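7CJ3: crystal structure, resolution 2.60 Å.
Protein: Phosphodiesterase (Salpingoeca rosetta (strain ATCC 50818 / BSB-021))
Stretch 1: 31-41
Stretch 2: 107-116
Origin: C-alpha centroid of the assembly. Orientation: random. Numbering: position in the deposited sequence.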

# COMPACT_ATOMS: atom_id res chain seq x y z
N VAL B 31 -7.99 24.25 -0.25
CA VAL B 31 -9.43 23.87 -0.21
C VAL B 31 -9.62 22.78 0.85
O VAL B 31 -10.64 22.81 1.61
CB VAL B 31 -9.93 23.39 -1.59
CG1 VAL B 31 -11.34 22.83 -1.52
CG2 VAL B 31 -9.84 24.50 -2.63
N TRP B 32 -8.66 21.86 0.90
CA TRP B 32 -8.67 20.72 1.84
C TRP B 32 -8.65 21.24 3.29
O TRP B 32 -9.60 20.95 4.05
CB TRP B 32 -7.51 19.78 1.54
CG TRP B 32 -7.66 18.51 2.31
CD1 TRP B 32 -8.38 17.41 1.97
CD2 TRP B 32 -7.12 18.26 3.62
NE1 TRP B 32 -8.30 16.47 2.95
CE2 TRP B 32 -7.55 16.97 3.99
CE3 TRP B 32 -6.32 19.01 4.49
CZ2 TRP B 32 -7.20 16.40 5.21
CZ3 TRP B 32 -5.97 18.44 5.70
CH2 TRP B 32 -6.41 17.15 6.05
N LEU B 33 -7.62 22.02 3.64
CA LEU B 33 -7.41 22.61 4.98
C LEU B 33 -8.65 23.36 5.46
O LEU B 33 -9.05 23.18 6.63
CB LEU B 33 -6.22 23.56 4.92
CG LEU B 33 -4.85 22.89 4.83
CD1 LEU B 33 -3.79 23.89 4.40
CD2 LEU B 33 -4.49 22.21 6.16
N CYS B 34 -9.25 24.18 4.60
CA CYS B 34 -10.48 24.95 4.94
C CYS B 34 -11.59 23.97 5.35
O CYS B 34 -12.23 24.17 6.40
CB CYS B 34 -10.90 25.84 3.78
SG CYS B 34 -9.61 26.97 3.24
N VAL B 35 -11.78 22.93 4.54
CA VAL B 35 -12.88 21.95 4.77
C VAL B 35 -12.55 21.18 6.04
O VAL B 35 -13.44 21.01 6.90
CB VAL B 35 -13.03 21.05 3.55
CG1 VAL B 35 -14.05 19.94 3.80
CG2 VAL B 35 -13.36 21.85 2.30
N MET B 36 -11.29 20.79 6.20
CA MET B 36 -10.83 20.08 7.42
C MET B 36 -11.02 20.98 8.64
O MET B 36 -11.55 20.49 9.68
CB MET B 36 -9.35 19.71 7.30
CG MET B 36 -8.92 18.59 8.22
SD MET B 36 -8.01 19.19 9.64
CE MET B 36 -6.90 20.38 8.90
N GLY B 37 -10.60 22.25 8.53
CA GLY B 37 -10.88 23.28 9.53
C GLY B 37 -12.30 23.17 10.05
O GLY B 37 -12.52 22.87 11.27
N SER B 38 -13.26 23.37 9.14
CA SER B 38 -14.68 23.55 9.53
C SER B 38 -15.21 22.25 10.12
O SER B 38 -15.97 22.34 11.10
CB SER B 38 -15.47 24.04 8.37
OG SER B 38 -14.61 24.13 7.24
N LEU B 39 -14.77 21.10 9.59
CA LEU B 39 -15.15 19.74 10.09
C LEU B 39 -14.67 19.55 11.54
O LEU B 39 -15.39 18.90 12.34
CB LEU B 39 -14.59 18.68 9.14
CG LEU B 39 -15.34 18.54 7.82
CD1 LEU B 39 -14.79 17.38 7.01
CD2 LEU B 39 -16.83 18.37 8.05
N ILE B 40 -13.52 20.13 11.92
CA ILE B 40 -13.02 20.08 13.32
C ILE B 40 -13.90 20.97 14.21
O ILE B 40 -14.34 20.48 15.31
CB ILE B 40 -11.53 20.49 13.39
CG1 ILE B 40 -10.67 19.34 12.85
CG2 ILE B 40 -11.11 20.84 14.83
CD1 ILE B 40 -9.23 19.69 12.61
N PHE B 41 -14.14 22.21 13.77
CA PHE B 41 -14.82 23.27 14.55
C PHE B 41 -16.26 22.83 14.84
O PHE B 41 -16.71 22.99 15.99
CB PHE B 41 -14.71 24.62 13.83
CG PHE B 41 -13.29 25.09 13.55
CD1 PHE B 41 -13.00 26.01 12.55
CD2 PHE B 41 -12.23 24.59 14.30
CE1 PHE B 41 -11.68 26.41 12.32
CE2 PHE B 41 -10.93 24.98 14.06
CZ PHE B 41 -10.65 25.89 13.07
N LEU B 107 -5.88 9.94 7.30
CA LEU B 107 -5.22 10.15 8.63
C LEU B 107 -6.19 10.88 9.55
O LEU B 107 -6.33 10.45 10.71
CB LEU B 107 -3.92 10.95 8.47
CG LEU B 107 -3.19 11.29 9.78
CD1 LEU B 107 -2.91 10.07 10.62
CD2 LEU B 107 -1.85 11.96 9.51
N SER B 108 -6.83 11.93 9.03
CA SER B 108 -7.83 12.81 9.70
C SER B 108 -9.00 11.98 10.25
O SER B 108 -9.32 12.08 11.45
CB SER B 108 -8.28 13.86 8.71
OG SER B 108 -7.21 14.74 8.40
N MET B 109 -9.58 11.15 9.39
CA MET B 109 -10.74 10.27 9.70
C MET B 109 -10.42 9.30 10.84
O MET B 109 -11.29 9.11 11.72
CB MET B 109 -11.19 9.55 8.43
CG MET B 109 -11.91 10.54 7.46
SD MET B 109 -12.45 9.84 5.91
CE MET B 109 -13.51 8.52 6.45
N ALA B 110 -9.20 8.77 10.88
CA ALA B 110 -8.71 7.82 11.91
C ALA B 110 -8.46 8.50 13.27
O ALA B 110 -8.68 7.82 14.28
CB ALA B 110 -7.45 7.13 11.43
N THR B 111 -7.97 9.76 13.29
CA THR B 111 -7.32 10.42 14.47
C THR B 111 -8.14 11.57 15.04
O THR B 111 -7.94 11.87 16.23
CB THR B 111 -5.92 11.00 14.17
OG1 THR B 111 -5.91 11.79 12.98
CG2 THR B 111 -4.85 9.93 14.10
N LEU B 112 -8.96 12.26 14.24
CA LEU B 112 -9.66 13.49 14.70
C LEU B 112 -11.17 13.24 14.76
O LEU B 112 -11.64 12.29 14.11
CB LEU B 112 -9.33 14.68 13.79
CG LEU B 112 -7.85 14.95 13.56
CD1 LEU B 112 -7.63 15.94 12.44
CD2 LEU B 112 -7.19 15.45 14.82
N ASN B 113 -11.84 14.04 15.61
CA ASN B 113 -13.32 14.19 15.70
C ASN B 113 -13.75 15.16 14.59
O ASN B 113 -13.45 16.38 14.71
CB ASN B 113 -13.75 14.70 17.08
CG ASN B 113 -13.28 13.79 18.19
OD1 ASN B 113 -13.77 12.69 18.36
ND2 ASN B 113 -12.28 14.22 18.93
N LEU B 114 -14.38 14.60 13.55
CA LEU B 114 -14.85 15.36 12.36
C LEU B 114 -16.38 15.30 12.30
O LEU B 114 -16.96 14.22 12.49
CB LEU B 114 -14.20 14.80 11.10
CG LEU B 114 -12.67 14.87 11.05
CD1 LEU B 114 -12.16 14.18 9.78
CD2 LEU B 114 -12.18 16.30 11.09
N TYR B 115 -16.99 16.45 12.08
CA TYR B 115 -18.43 16.64 11.79
C TYR B 115 -18.81 15.72 10.63
O TYR B 115 -18.04 15.63 9.63
CB TYR B 115 -18.74 18.09 11.43
CG TYR B 115 -20.18 18.34 11.08
CD1 TYR B 115 -21.19 18.04 11.98
CD2 TYR B 115 -20.52 18.84 9.85
CE1 TYR B 115 -22.51 18.27 11.67
CE2 TYR B 115 -21.84 19.09 9.51
CZ TYR B 115 -22.84 18.81 10.43
OH TYR B 115 -24.14 19.06 10.10
N PHE B 116 -19.96 15.06 10.79
CA PHE B 116 -20.51 14.04 9.86
C PHE B 116 -22.04 14.11 9.89
O PHE B 116 -22.62 14.62 10.87
CB PHE B 116 -19.98 12.65 10.24
CG PHE B 116 -20.46 12.13 11.56
CD1 PHE B 116 -19.75 12.38 12.72
CD2 PHE B 116 -21.62 11.37 11.66
CE1 PHE B 116 -20.16 11.85 13.94
CE2 PHE B 116 -22.05 10.86 12.87
CZ PHE B 116 -21.32 11.10 14.01

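A single hydrogen bond joins the two stretches, and its acceptor is a carbonyl within a helix. Tyr115 N donates to Leu39 O at 2.9 Å, and the N-H...O angle of 174° is almost straight. Both partners are backbone atoms, so the link does not depend on side-chain chemistry. Leu39 and Tyr115 also have the closest CA atoms across the contact, 4.8 Å apart. The same carbonyl receives a CA-H...O contact: Leu114 CA lies 3.6 Å from Leu39 O.

The segment of stretch 2 that reaches this carbonyl lies beyond the end of its helix. Leu112 is the first residue to leave helical phi/psi, and residues 113 to 115 continue in extended conformations past the helix of stretch 1.

Apolar packing lies beside the polar link. Leu39 has the largest covered area of any residue here. Leu39 CB lies 3.9 Å from Leu114 CD2, and Leu39 CD2 lies 3.9 Å from Tyr115 CB. Leu39 CD2 also sits at the edge of the Tyr115 ring, near its plane. The CA-to-CB bond of Tyr115 points toward stretch 1, but the end of the side chain leads away.

Leu114 CD2 also meets Ile40 CG1 at 3.8 Å. This methyl therefore packs against two consecutive residues of the helix. The CA-to-CB bond of Ile40 points away, yet its side chain returns: Ile40 CD1 is 4.1 Å from Leu112 CD1. The same Leu112 CD1 lies 4.3 Å from Met36 SD.

Farther back along both helices, Trp32 meets Ser108. Trp32 CH2 is 3.5 Å from Ser108 OG, which lies at the ring edge, near the ring plane. This is van der Waals contact; the Ser108 hydroxyl is hydrogen-bonded elsewhere in the structure.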